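PDB 7BVC: integral membrane indolylacetylinositol arabinosyltransferase EmbB from Mycolicibacterium smegmatis MC2 155, which probably transfers arabinose residues in building the arabinan of cell-wall arabinogalactan, as a membrane-embedded glycosyltransferase that also binds the drug ethambutol. Local coordinates for residues G272-Y277 / W381-N386; L622-F626 / A694-M698; S743-F747 / Y816-P820; R849-R854 / R920-D925. All blocks are in the same frame, centred on the assembly; numbering follows the deposited sequence.

Contact 1: residues G272-Y277 / W381-N386; sequences GMAIWY and WMPFNN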
loop_
_atom_site.group_PDB
_atom_site.type_symbol
_atom_site.label_atom_id
_atom_site.label_comp_id
_atom_site.label_asym_id
_atom_site.label_seq_id
_atom_site.Cartn_x
_atom_site.Cartn_y
_atom_site.Cartn_z
ATOM N N GLY B 272 15.893 -31.353 -12.650
ATOM C CA GLY B 272 14.749 -30.622 -12.156
ATOM C C GLY B 272 14.742 -29.207 -12.680
ATOM O O GLY B 272 13.715 -28.524 -12.634
ATOM N N MET B 273 15.889 -28.751 -13.178
ATOM C CA MET B 273 15.920 -27.476 -13.878
ATOM C C MET B 273 15.679 -27.628 -15.372
ATOM O O MET B 273 15.037 -26.763 -15.979
ATOM C CB MET B 273 17.257 -26.767 -13.638
ATOM C CG MET B 273 17.334 -25.387 -14.267
ATOM S SD MET B 273 15.955 -24.338 -13.763
ATOM C CE MET B 273 15.991 -23.080 -15.039
ATOM N N ALA B 274 16.144 -28.722 -15.977
ATOM C CA ALA B 274 15.969 -28.920 -17.410
ATOM C C ALA B 274 14.533 -29.236 -17.801
ATOM O O ALA B 274 14.211 -29.179 -18.992
ATOM C CB ALA B 274 16.891 -30.035 -17.901
ATOM N N ILE B 275 13.667 -29.572 -16.848
ATOM C CA ILE B 275 12.252 -29.765 -17.135
ATOM C C ILE B 275 11.396 -28.612 -16.629
ATOM O O ILE B 275 10.306 -28.385 -17.182
ATOM C CB ILE B 275 11.738 -31.108 -16.575
ATOM C CG1 ILE B 275 11.504 -31.028 -15.070
ATOM C CG2 ILE B 275 12.717 -32.225 -16.893
ATOM C CD1 ILE B 275 11.020 -32.328 -14.479
ATOM N N TRP B 276 11.844 -27.877 -15.610
ATOM C CA TRP B 276 11.234 -26.593 -15.298
ATOM C C TRP B 276 11.506 -25.566 -16.385
ATOM O O TRP B 276 10.744 -24.606 -16.523
ATOM C CB TRP B 276 11.750 -26.081 -13.955
ATOM C CG TRP B 276 11.151 -24.781 -13.538
ATOM C CD1 TRP B 276 11.686 -23.541 -13.712
ATOM C CD2 TRP B 276 9.900 -24.590 -12.871
ATOM N NE1 TRP B 276 10.846 -22.587 -13.196
ATOM C CE2 TRP B 276 9.742 -23.206 -12.674
ATOM C CE3 TRP B 276 8.901 -25.454 -12.421
ATOM C CZ2 TRP B 276 8.626 -22.667 -12.046
ATOM C CZ3 TRP B 276 7.797 -24.918 -11.800
ATOM C CH2 TRP B 276 7.666 -23.538 -11.617
ATOM N N TYR B 277 12.579 -25.746 -17.156
ATOM C CA TYR B 277 12.821 -24.880 -18.302
ATOM C C TYR B 277 11.762 -25.068 -19.380
ATOM O O TYR B 277 11.519 -24.154 -20.175
ATOM C CB TYR B 277 14.215 -25.151 -18.865
ATOM C CG TYR B 277 14.548 -24.370 -20.112
ATOM C CD1 TYR B 277 14.847 -23.018 -20.048
ATOM C CD2 TYR B 277 14.571 -24.987 -21.353
ATOM C CE1 TYR B 277 15.151 -22.304 -21.182
ATOM C CE2 TYR B 277 14.876 -24.279 -22.494
ATOM C CZ TYR B 277 15.165 -22.938 -22.402
ATOM O OH TYR B 277 15.470 -22.230 -23.538
ATOM N N TRP B 381 15.559 -20.200 -7.583
ATOM C CA TRP B 381 15.659 -19.970 -9.018
ATOM C C TRP B 381 14.340 -20.175 -9.749
ATOM O O TRP B 381 14.095 -19.504 -10.757
ATOM C CB TRP B 381 16.717 -20.898 -9.621
ATOM C CG TRP B 381 17.181 -20.473 -10.974
ATOM C CD1 TRP B 381 16.565 -20.710 -12.165
ATOM C CD2 TRP B 381 18.367 -19.730 -11.277
ATOM N NE1 TRP B 381 17.291 -20.161 -13.192
ATOM C CE2 TRP B 381 18.403 -19.554 -12.672
ATOM C CE3 TRP B 381 19.401 -19.199 -10.502
ATOM C CZ2 TRP B 381 19.431 -18.868 -13.309
ATOM C CZ3 TRP B 381 20.419 -18.521 -11.137
ATOM C CH2 TRP B 381 20.428 -18.360 -12.524
ATOM N N MET B 382 13.489 -21.087 -9.270
ATOM C CA MET B 382 12.286 -21.451 -10.018
ATOM C C MET B 382 11.341 -20.279 -10.255
ATOM O O MET B 382 11.025 -19.992 -11.423
ATOM C CB MET B 382 11.585 -22.616 -9.313
ATOM C CG MET B 382 12.209 -23.972 -9.562
ATOM S SD MET B 382 11.232 -25.303 -8.845
ATOM C CE MET B 382 12.108 -26.727 -9.474
ATOM N N PRO B 383 10.850 -19.569 -9.234
ATOM C CA PRO B 383 9.796 -18.577 -9.476
ATOM C C PRO B 383 10.287 -17.231 -9.984
ATOM O O PRO B 383 9.451 -16.372 -10.289
ATOM C CB PRO B 383 9.157 -18.429 -8.093
ATOM C CG PRO B 383 10.294 -18.598 -7.174
ATOM C CD PRO B 383 11.189 -19.637 -7.799
ATOM N N PHE B 384 11.594 -17.009 -10.089
ATOM C CA PHE B 384 12.118 -15.684 -10.401
ATOM C C PHE B 384 12.902 -15.634 -11.701
ATOM O O PHE B 384 12.657 -14.751 -12.530
ATOM C CB PHE B 384 13.004 -15.190 -9.245
ATOM C CG PHE B 384 12.234 -14.696 -8.056
ATOM C CD1 PHE B 384 11.486 -13.537 -8.131
ATOM C CD2 PHE B 384 12.266 -15.388 -6.859
ATOM C CE1 PHE B 384 10.780 -13.083 -7.037
ATOM C CE2 PHE B 384 11.564 -14.937 -5.765
ATOM C CZ PHE B 384 10.820 -13.782 -5.855
ATOM N N ASN B 385 13.842 -16.552 -11.909
ATOM C CA ASN B 385 14.838 -16.439 -12.969
ATOM C C ASN B 385 14.580 -17.402 -14.126
ATOM O O ASN B 385 15.512 -17.969 -14.696
ATOM C CB ASN B 385 16.238 -16.657 -12.408
ATOM C CG ASN B 385 16.510 -15.811 -11.183
ATOM O OD1 ASN B 385 15.857 -14.795 -10.963
ATOM N ND2 ASN B 385 17.476 -16.228 -10.378
ATOM N N ASN B 386 13.315 -17.597 -14.490
ATOM C CA ASN B 386 12.970 -18.444 -15.623
ATOM C C ASN B 386 12.436 -17.659 -16.811
ATOM O O ASN B 386 12.129 -18.259 -17.846
ATOM C CB ASN B 386 11.946 -19.503 -15.201
ATOM C CG ASN B 386 11.892 -20.673 -16.159
ATOM O OD1 ASN B 386 12.838 -20.920 -16.904
ATOM N ND2 ASN B 386 10.782 -21.395 -16.151
#

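Contact 2: residues L622-F626 / A694-M698; sequences LAFCF and AAGFM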
loop_
_atom_site.group_PDB
_atom_site.type_symbol
_atom_site.label_atom_id
_atom_site.label_comp_id
_atom_site.label_asym_id
_atom_site.label_seq_id
_atom_site.Cartn_x
_atom_site.Cartn_y
_atom_site.Cartn_z
ATOM N N LEU B 622 7.678 -21.759 7.651
ATOM C CA LEU B 622 6.832 -22.515 6.729
ATOM C C LEU B 622 5.387 -22.033 6.792
ATOM O O LEU B 622 4.740 -21.817 5.757
ATOM C CB LEU B 622 6.916 -24.007 7.044
ATOM C CG LEU B 622 7.835 -24.849 6.163
ATOM C CD1 LEU B 622 7.781 -26.301 6.593
ATOM C CD2 LEU B 622 7.447 -24.709 4.705
ATOM N N ALA B 623 4.862 -21.875 8.011
ATOM C CA ALA B 623 3.509 -21.353 8.183
ATOM C C ALA B 623 3.360 -19.977 7.551
ATOM O O ALA B 623 2.315 -19.663 6.971
ATOM C CB ALA B 623 3.156 -21.293 9.669
ATOM N N PHE B 624 4.390 -19.139 7.661
ATOM C CA PHE B 624 4.335 -17.835 7.008
ATOM C C PHE B 624 4.307 -17.981 5.491
ATOM O O PHE B 624 3.609 -17.229 4.803
ATOM C CB PHE B 624 5.519 -16.968 7.429
ATOM C CG PHE B 624 5.731 -15.773 6.546
ATOM C CD1 PHE B 624 4.916 -14.662 6.660
ATOM C CD2 PHE B 624 6.738 -15.763 5.597
ATOM C CE1 PHE B 624 5.102 -13.563 5.845
ATOM C CE2 PHE B 624 6.926 -14.666 4.780
ATOM C CZ PHE B 624 6.108 -13.566 4.905
ATOM N N CYS B 625 5.073 -18.933 4.954
ATOM C CA CYS B 625 5.105 -19.136 3.508
ATOM C C CYS B 625 3.741 -19.551 2.978
ATOM O O CYS B 625 3.258 -19.004 1.980
ATOM C CB CYS B 625 6.152 -20.188 3.145
ATOM S SG CYS B 625 7.849 -19.698 3.463
ATOM N N PHE B 626 3.103 -20.521 3.630
ATOM C CA PHE B 626 1.880 -21.118 3.105
ATOM C C PHE B 626 0.628 -20.278 3.358
ATOM O O PHE B 626 -0.483 -20.810 3.246
ATOM C CB PHE B 626 1.688 -22.520 3.681
ATOM C CG PHE B 626 2.168 -23.609 2.775
ATOM C CD1 PHE B 626 1.342 -24.119 1.793
ATOM C CD2 PHE B 626 3.448 -24.118 2.897
ATOM C CE1 PHE B 626 1.777 -25.119 0.952
ATOM C CE2 PHE B 626 3.891 -25.119 2.056
ATOM C CZ PHE B 626 3.053 -25.620 1.084
ATOM N N ALA B 694 12.413 -28.923 4.626
ATOM C CA ALA B 694 11.562 -27.756 4.435
ATOM C C ALA B 694 11.738 -27.126 3.060
ATOM O O ALA B 694 10.819 -26.455 2.582
ATOM C CB ALA B 694 11.838 -26.718 5.522
ATOM N N ALA B 695 12.888 -27.320 2.418
ATOM C CA ALA B 695 13.081 -26.807 1.065
ATOM C C ALA B 695 12.561 -27.770 0.003
ATOM O O ALA B 695 11.964 -27.335 -0.993
ATOM C CB ALA B 695 14.562 -26.511 0.821
ATOM N N GLY B 696 12.785 -29.073 0.192
ATOM C CA GLY B 696 12.236 -30.051 -0.728
ATOM C C GLY B 696 10.725 -30.034 -0.762
ATOM O O GLY B 696 10.122 -30.284 -1.810
ATOM N N PHE B 697 10.089 -29.733 0.373
ATOM C CA PHE B 697 8.639 -29.587 0.390
ATOM C C PHE B 697 8.184 -28.514 -0.592
ATOM O O PHE B 697 7.296 -28.748 -1.423
ATOM C CB PHE B 697 8.163 -29.262 1.805
ATOM C CG PHE B 697 6.683 -29.402 1.993
ATOM C CD1 PHE B 697 6.054 -30.607 1.746
ATOM C CD2 PHE B 697 5.922 -28.329 2.417
ATOM C CE1 PHE B 697 4.691 -30.740 1.918
ATOM C CE2 PHE B 697 4.559 -28.457 2.589
ATOM C CZ PHE B 697 3.943 -29.663 2.340
ATOM N N MET B 698 8.795 -27.329 -0.524
ATOM C CA MET B 698 8.397 -26.236 -1.406
ATOM C C MET B 698 8.731 -26.543 -2.861
ATOM O O MET B 698 7.965 -26.191 -3.767
ATOM C CB MET B 698 9.068 -24.938 -0.964
ATOM C CG MET B 698 8.859 -24.600 0.500
ATOM S SD MET B 698 7.118 -24.432 0.936
ATOM C CE MET B 698 6.629 -23.081 -0.130
#

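Contact 3: residues S743-F747 / Y816-P820; sequences SNAGF and YGLDP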
loop_
_atom_site.group_PDB
_atom_site.type_symbol
_atom_site.label_atom_id
_atom_site.label_comp_id
_atom_site.label_asym_id
_atom_site.label_seq_id
_atom_site.Cartn_x
_atom_site.Cartn_y
_atom_site.Cartn_z
ATOM N N SER B 743 -19.701 -10.019 -35.459
ATOM C CA SER B 743 -20.526 -10.464 -34.338
ATOM C C SER B 743 -22.000 -10.147 -34.570
ATOM O O SER B 743 -22.671 -9.551 -33.731
ATOM C CB SER B 743 -20.032 -9.830 -33.044
ATOM O OG SER B 743 -20.231 -8.429 -33.056
ATOM N N ASN B 744 -22.510 -10.554 -35.730
ATOM C CA ASN B 744 -23.924 -10.433 -36.046
ATOM C C ASN B 744 -24.511 -11.691 -36.665
ATOM O O ASN B 744 -25.740 -11.803 -36.743
ATOM C CB ASN B 744 -24.165 -9.251 -36.999
ATOM C CG ASN B 744 -24.258 -7.926 -36.274
ATOM O OD1 ASN B 744 -24.894 -7.822 -35.228
ATOM N ND2 ASN B 744 -23.624 -6.899 -36.831
ATOM N N ALA B 745 -23.683 -12.632 -37.108
ATOM C CA ALA B 745 -24.154 -13.878 -37.689
ATOM C C ALA B 745 -24.329 -14.933 -36.606
ATOM O O ALA B 745 -23.580 -14.967 -35.626
ATOM C CB ALA B 745 -23.179 -14.377 -38.757
ATOM N N GLY B 746 -25.323 -15.787 -36.787
ATOM C CA GLY B 746 -25.613 -16.846 -35.853
ATOM C C GLY B 746 -26.816 -16.629 -34.959
ATOM O O GLY B 746 -26.863 -17.216 -33.873
ATOM N N PHE B 747 -27.783 -15.817 -35.375
ATOM C CA PHE B 747 -28.980 -15.574 -34.583
ATOM C C PHE B 747 -30.058 -16.580 -34.966
ATOM O O PHE B 747 -30.319 -16.800 -36.153
ATOM C CB PHE B 747 -29.481 -14.144 -34.786
ATOM C CG PHE B 747 -28.821 -13.142 -33.883
ATOM C CD1 PHE B 747 -29.275 -12.950 -32.590
ATOM C CD2 PHE B 747 -27.741 -12.398 -34.324
ATOM C CE1 PHE B 747 -28.665 -12.032 -31.756
ATOM C CE2 PHE B 747 -27.130 -11.480 -33.495
ATOM C CZ PHE B 747 -27.593 -11.297 -32.210
ATOM N N TYR B 816 -20.610 -4.383 -29.311
ATOM C CA TYR B 816 -20.006 -5.317 -30.268
ATOM C C TYR B 816 -20.405 -5.025 -31.710
ATOM O O TYR B 816 -20.227 -5.871 -32.591
ATOM C CB TYR B 816 -20.339 -6.769 -29.912
ATOM C CG TYR B 816 -19.817 -7.187 -28.561
ATOM C CD1 TYR B 816 -18.459 -7.360 -28.346
ATOM C CD2 TYR B 816 -20.680 -7.401 -27.499
ATOM C CE1 TYR B 816 -17.977 -7.736 -27.113
ATOM C CE2 TYR B 816 -20.207 -7.777 -26.262
ATOM C CZ TYR B 816 -18.855 -7.943 -26.076
ATOM O OH TYR B 816 -18.383 -8.319 -24.843
ATOM N N GLY B 817 -20.929 -3.836 -31.978
ATOM C CA GLY B 817 -21.373 -3.523 -33.322
ATOM C C GLY B 817 -22.625 -4.268 -33.726
ATOM O O GLY B 817 -22.728 -4.724 -34.873
ATOM N N LEU B 818 -23.578 -4.409 -32.811
ATOM C CA LEU B 818 -24.835 -5.087 -33.094
ATOM C C LEU B 818 -25.813 -4.083 -33.688
ATOM O O LEU B 818 -26.113 -3.059 -33.064
ATOM C CB LEU B 818 -25.407 -5.719 -31.824
ATOM C CG LEU B 818 -24.657 -6.926 -31.253
ATOM C CD1 LEU B 818 -24.952 -7.092 -29.777
ATOM C CD2 LEU B 818 -25.022 -8.189 -32.007
ATOM N N ASP B 819 -26.293 -4.368 -34.891
ATOM C CA ASP B 819 -27.211 -3.471 -35.580
ATOM C C ASP B 819 -28.504 -3.332 -34.787
ATOM O O ASP B 819 -29.174 -4.342 -34.531
ATOM C CB ASP B 819 -27.514 -3.989 -36.984
ATOM C CG ASP B 819 -26.371 -3.764 -37.949
ATOM O OD1 ASP B 819 -25.489 -2.934 -37.647
ATOM O OD2 ASP B 819 -26.355 -4.414 -39.014
ATOM N N PRO B 820 -28.891 -2.120 -34.380
ATOM C CA PRO B 820 -30.156 -1.959 -33.648
ATOM C C PRO B 820 -31.387 -2.269 -34.480
ATOM O O PRO B 820 -32.460 -2.476 -33.902
ATOM C CB PRO B 820 -30.131 -0.485 -33.225
ATOM C CG PRO B 820 -28.687 -0.095 -33.284
ATOM C CD PRO B 820 -28.130 -0.864 -34.438
#

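Contact 4: residues R849-R854 / R920-D925; sequences RDETER and RSEIPD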
loop_
_atom_site.group_PDB
_atom_site.type_symbol
_atom_site.label_atom_id
_atom_site.label_comp_id
_atom_site.label_asym_id
_atom_site.label_seq_id
_atom_site.Cartn_x
_atom_site.Cartn_y
_atom_site.Cartn_z
ATOM N N ARG B 849 -28.402 -31.214 -37.088
ATOM C CA ARG B 849 -27.909 -32.399 -36.389
ATOM C C ARG B 849 -26.709 -32.927 -37.168
ATOM O O ARG B 849 -26.850 -33.793 -38.037
ATOM C CB ARG B 849 -29.001 -33.455 -36.255
ATOM C CG ARG B 849 -30.190 -33.017 -35.418
ATOM C CD ARG B 849 -29.958 -33.303 -33.946
ATOM N NE ARG B 849 -29.500 -34.672 -33.718
ATOM C CZ ARG B 849 -30.298 -35.733 -33.686
ATOM N NH1 ARG B 849 -29.790 -36.939 -33.471
ATOM N NH2 ARG B 849 -31.603 -35.593 -33.864
ATOM N N ASP B 850 -25.526 -32.403 -36.855
ATOM C CA ASP B 850 -24.300 -32.818 -37.519
ATOM C C ASP B 850 -23.125 -32.541 -36.594
ATOM O O ASP B 850 -23.062 -31.483 -35.964
ATOM C CB ASP B 850 -24.112 -32.093 -38.855
ATOM C CG ASP B 850 -23.213 -32.853 -39.812
ATOM O OD1 ASP B 850 -22.388 -33.664 -39.342
ATOM O OD2 ASP B 850 -23.335 -32.642 -41.037
ATOM N N GLU B 851 -22.201 -33.497 -36.519
ATOM C CA GLU B 851 -21.037 -33.357 -35.653
ATOM C C GLU B 851 -19.890 -32.623 -36.332
ATOM O O GLU B 851 -19.074 -31.996 -35.645
ATOM C CB GLU B 851 -20.560 -34.733 -35.181
ATOM C CG GLU B 851 -21.655 -35.584 -34.550
ATOM C CD GLU B 851 -22.322 -34.903 -33.369
ATOM O OE1 GLU B 851 -21.612 -34.247 -32.575
ATOM O OE2 GLU B 851 -23.557 -35.024 -33.234
ATOM N N THR B 852 -19.805 -32.693 -37.663
ATOM C CA THR B 852 -18.818 -31.900 -38.385
ATOM C C THR B 852 -19.006 -30.412 -38.120
ATOM O O THR B 852 -18.026 -29.664 -38.035
ATOM C CB THR B 852 -18.905 -32.194 -39.885
ATOM O OG1 THR B 852 -18.660 -33.587 -40.113
ATOM C CG2 THR B 852 -17.879 -31.378 -40.658
ATOM N N GLU B 853 -20.255 -29.968 -37.972
ATOM C CA GLU B 853 -20.512 -28.573 -37.632
ATOM C C GLU B 853 -20.159 -28.290 -36.176
ATOM O O GLU B 853 -19.469 -27.309 -35.874
ATOM C CB GLU B 853 -21.972 -28.223 -37.907
ATOM C CG GLU B 853 -22.498 -27.096 -37.036
ATOM C CD GLU B 853 -24.005 -26.986 -37.067
ATOM O OE1 GLU B 853 -24.647 -27.787 -37.777
ATOM O OE2 GLU B 853 -24.545 -26.098 -36.377
ATOM N N ARG B 854 -20.629 -29.139 -35.257
ATOM C CA ARG B 854 -20.364 -28.919 -33.839
ATOM C C ARG B 854 -18.880 -28.972 -33.514
ATOM O O ARG B 854 -18.464 -28.464 -32.467
ATOM C CB ARG B 854 -21.124 -29.943 -32.992
ATOM C CG ARG B 854 -21.309 -29.520 -31.542
ATOM C CD ARG B 854 -22.037 -30.580 -30.737
ATOM N NE ARG B 854 -23.147 -31.161 -31.484
ATOM C CZ ARG B 854 -24.206 -31.733 -30.922
ATOM N NH1 ARG B 854 -25.171 -32.235 -31.681
ATOM N NH2 ARG B 854 -24.303 -31.800 -29.601
ATOM N N ARG B 920 -22.192 -26.227 -26.163
ATOM C CA ARG B 920 -23.157 -27.141 -26.758
ATOM C C ARG B 920 -22.897 -28.596 -26.389
ATOM O O ARG B 920 -23.488 -29.493 -27.000
ATOM C CB ARG B 920 -23.181 -26.982 -28.279
ATOM C CG ARG B 920 -24.582 -27.097 -28.857
ATOM C CD ARG B 920 -24.574 -27.407 -30.337
ATOM N NE ARG B 920 -23.999 -26.324 -31.126
ATOM C CZ ARG B 920 -23.991 -26.301 -32.452
ATOM N NH1 ARG B 920 -24.530 -27.298 -33.138
ATOM N NH2 ARG B 920 -23.448 -25.279 -33.096
ATOM N N SER B 921 -22.031 -28.851 -25.411
ATOM C CA SER B 921 -21.872 -30.193 -24.867
ATOM C C SER B 921 -22.871 -30.483 -23.759
ATOM O O SER B 921 -23.257 -31.642 -23.571
ATOM C CB SER B 921 -20.447 -30.385 -24.340
ATOM O OG SER B 921 -20.162 -29.474 -23.293
ATOM N N GLU B 922 -23.295 -29.455 -23.021
ATOM C CA GLU B 922 -24.348 -29.636 -22.028
ATOM C C GLU B 922 -25.678 -29.940 -22.702
ATOM O O GLU B 922 -26.406 -30.851 -22.288
ATOM C CB GLU B 922 -24.465 -28.387 -21.155
ATOM C CG GLU B 922 -23.139 -27.730 -20.819
ATOM C CD GLU B 922 -22.483 -28.330 -19.595
ATOM O OE1 GLU B 922 -23.064 -29.265 -19.004
ATOM O OE2 GLU B 922 -21.385 -27.868 -19.222
ATOM N N ILE B 923 -26.016 -29.180 -23.738
ATOM C CA ILE B 923 -27.234 -29.391 -24.511
ATOM C C ILE B 923 -27.109 -30.717 -25.252
ATOM O O ILE B 923 -26.178 -30.891 -26.052
ATOM C CB ILE B 923 -27.481 -28.224 -25.480
ATOM C CG1 ILE B 923 -27.076 -26.903 -24.826
ATOM C CG2 ILE B 923 -28.932 -28.168 -25.894
ATOM C CD1 ILE B 923 -27.186 -25.711 -25.742
ATOM N N PRO B 924 -28.012 -31.677 -25.024
ATOM C CA PRO B 924 -27.875 -32.991 -25.669
ATOM C C PRO B 924 -28.077 -32.940 -27.174
ATOM O O PRO B 924 -28.338 -31.872 -27.738
ATOM C CB PRO B 924 -28.964 -33.829 -24.987
ATOM C CG PRO B 924 -29.959 -32.831 -24.501
ATOM C CD PRO B 924 -29.164 -31.624 -24.111
ATOM N N ASP B 925 -27.957 -34.086 -27.835
ATOM C CA ASP B 925 -28.097 -34.158 -29.282
ATOM C C ASP B 925 -29.546 -34.327 -29.721
ATOM O O ASP B 925 -29.819 -34.374 -30.925
ATOM C CB ASP B 925 -27.239 -35.304 -29.835
ATOM C CG ASP B 925 -27.176 -35.315 -31.352
ATOM O OD1 ASP B 925 -27.292 -34.231 -31.964
ATOM O OD2 ASP B 925 -27.018 -36.409 -31.933
#

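Contact 1: residues G272-Y277 / W381-N386
Two methionine–aromatic contacts run in opposite senses here, each segment giving one methionine and one tryptophan. They join helix 264-279, predicted to span the membrane, to the loop after helix 367-381, within the GT-C-type membrane domain. Met382 lies flat over one face of the Trp276 indole: its CG sits 4.0 Å from the centroid of the five-membered ring in a CH-pi contact, and its SD is 4.4 Å from that of the six-membered ring. The second pair is oblique: Met273 SD is 4.8 Å from the centroid of the five-membered ring of Trp381, and Met273 CE is 3.7 Å from Trp381 NE1. Two hydrogen bonds add to this packing. Trp276 NE1 donates a weak one to Met382 O at 3.1 Å. Arg337 ties the same two segments together from outside, bonding to the carbonyls of Tyr277 and Asn386, while Met703 and Met706 of helix 690-712 pack on Trp276. The Asn386 side chain reaches back to the helix backbone, ND2 donating to Trp276 O at 3.2 Å.

Contact 2: residues L622-F626 / A694-M698
Phe626 reaches across to Phe697 and Met698 with the CE2 corner of its ring. The two phenyl rings meet rim to rim, CE2 to CE2 at 3.4 Å, with centroids 5.6 Å apart and planes inclined at 41°, so neither ring covers the other. Met698 SD comes in obliquely 3.5 Å from Phe626 CE2, a Met-aromatic contact. That sulfur is shared: Leu622, one turn earlier, brings CD2 to 3.8 Å from Met698 SD, and its CD1 rests 4.2 Å from Ala694 CB. With chi1, chi2 and chi3 all m, the Met698 side chain curls across toward 622-626, CE lying 4.4 Å from Cys625 CB. The contact is wholly apolar, as expected of packing between predicted transmembrane helices. Phe626 is the first residue to depart from helical angles, yet its N still bonds to Leu622 O at 3.0 Å. Around this junction of helices 608-625 and 690-712, helix 527-545 packs on Cys625, Ala694 and Met698, and Phe658 of helix 654-675 touches Phe697.

Contact 3: residues S743-F747 / Y816-P820
Ser743 starts the segment with its side chain pointing toward residues 816-820: OG lies 2.6 Å from Tyr816 O, although the angle is too poor for a hydrogen bond, and 3.6 Å from Tyr816 CB. Its own carbonyl O sits 3.2 Å from Leu818 CD2. Next comes Asn744, which makes the hydrogen bond of this contact, ND2 to Gly817 O at 3.1 Å; its OD1 approaches Leu818 CD2 at 3.2 Å. Tyr816 and Gly817 both have positive phi, a backbone that favours glycine at 817. Both segments are loop, within the long irregular excursion between strands 737-739 and 826-827 of the EmbC-type C-terminal domain, and a side chain bonded to a backbone carbonyl joins them where no strand pairing does. Beyond Ala745 the chain bends at Gly746, whose phi of 104° suits glycine and whose backbone bonds to Val952. Phe747 then swings back, presenting its ring edge to Leu818, with CZ 4.0 Å from Leu818 CD2, while Val823, Pro949 and Arg951 also pack against the Phe747 side chain.

Contact 4: residues R849-R854 / R920-D925
The carboxylate of Asp925 pairs with two arginines at once. Its OD1 accepts from Arg854 NH1 at 2.9 Å and, weakly, from Arg849 NE, also at 2.9 Å; Arg849 NH1 gives a second weak bond to Asp925 OD2 at 3.2 Å. Glu851 completes this salt-bridge network by charge alone: its OE2 is 3.6 Å from Arg854 NH1 but well out of the guanidinium plane. The same OE2 stands 3.9 Å from Asp925 OD2, a like-charge approach the arginines offset. Arg920 pairs with Glu853 separately, a salt bridge in which NH1 gives OE2 a weak hydrogen bond at 3.5 Å. Arg854 and Arg920 lie alongside each other, Arg920 CD over one face of the Arg854 guanidinium and Arg854 CG over that of Arg920. Asp850 supplies the N-cap of helix 851-854, its OD1 accepting from Thr852 N at 3.2 Å. This one-turn helix, between strands 837-845 and 860-866, is thus joined to the loop linking strands 914-918 and 929-936, while Tyr887 of strand 882-889 packs against Ile923 and Pro924.

Contacts 1 and 2 are neighbours in the membrane part, centres 18 Å apart, and both are buried; helix 690-712 belongs to contact 2 and also packs on contact 1 through Met703. Methionine and aromatic side chains dominate both, but contact 1 adds hydrogen bonds where a helix gives way to loop, whereas contact 2 is purely apolar. Contacts 3 and 4, with centres 23 Å apart, lie in the C-terminal domain, more than 40 Å between centres from the membrane pair. Both are partly buried and involve loops: contact 3 relies on an amide-to-carbonyl bond and a little apolar packing, contact 4 on charges at the more open surface.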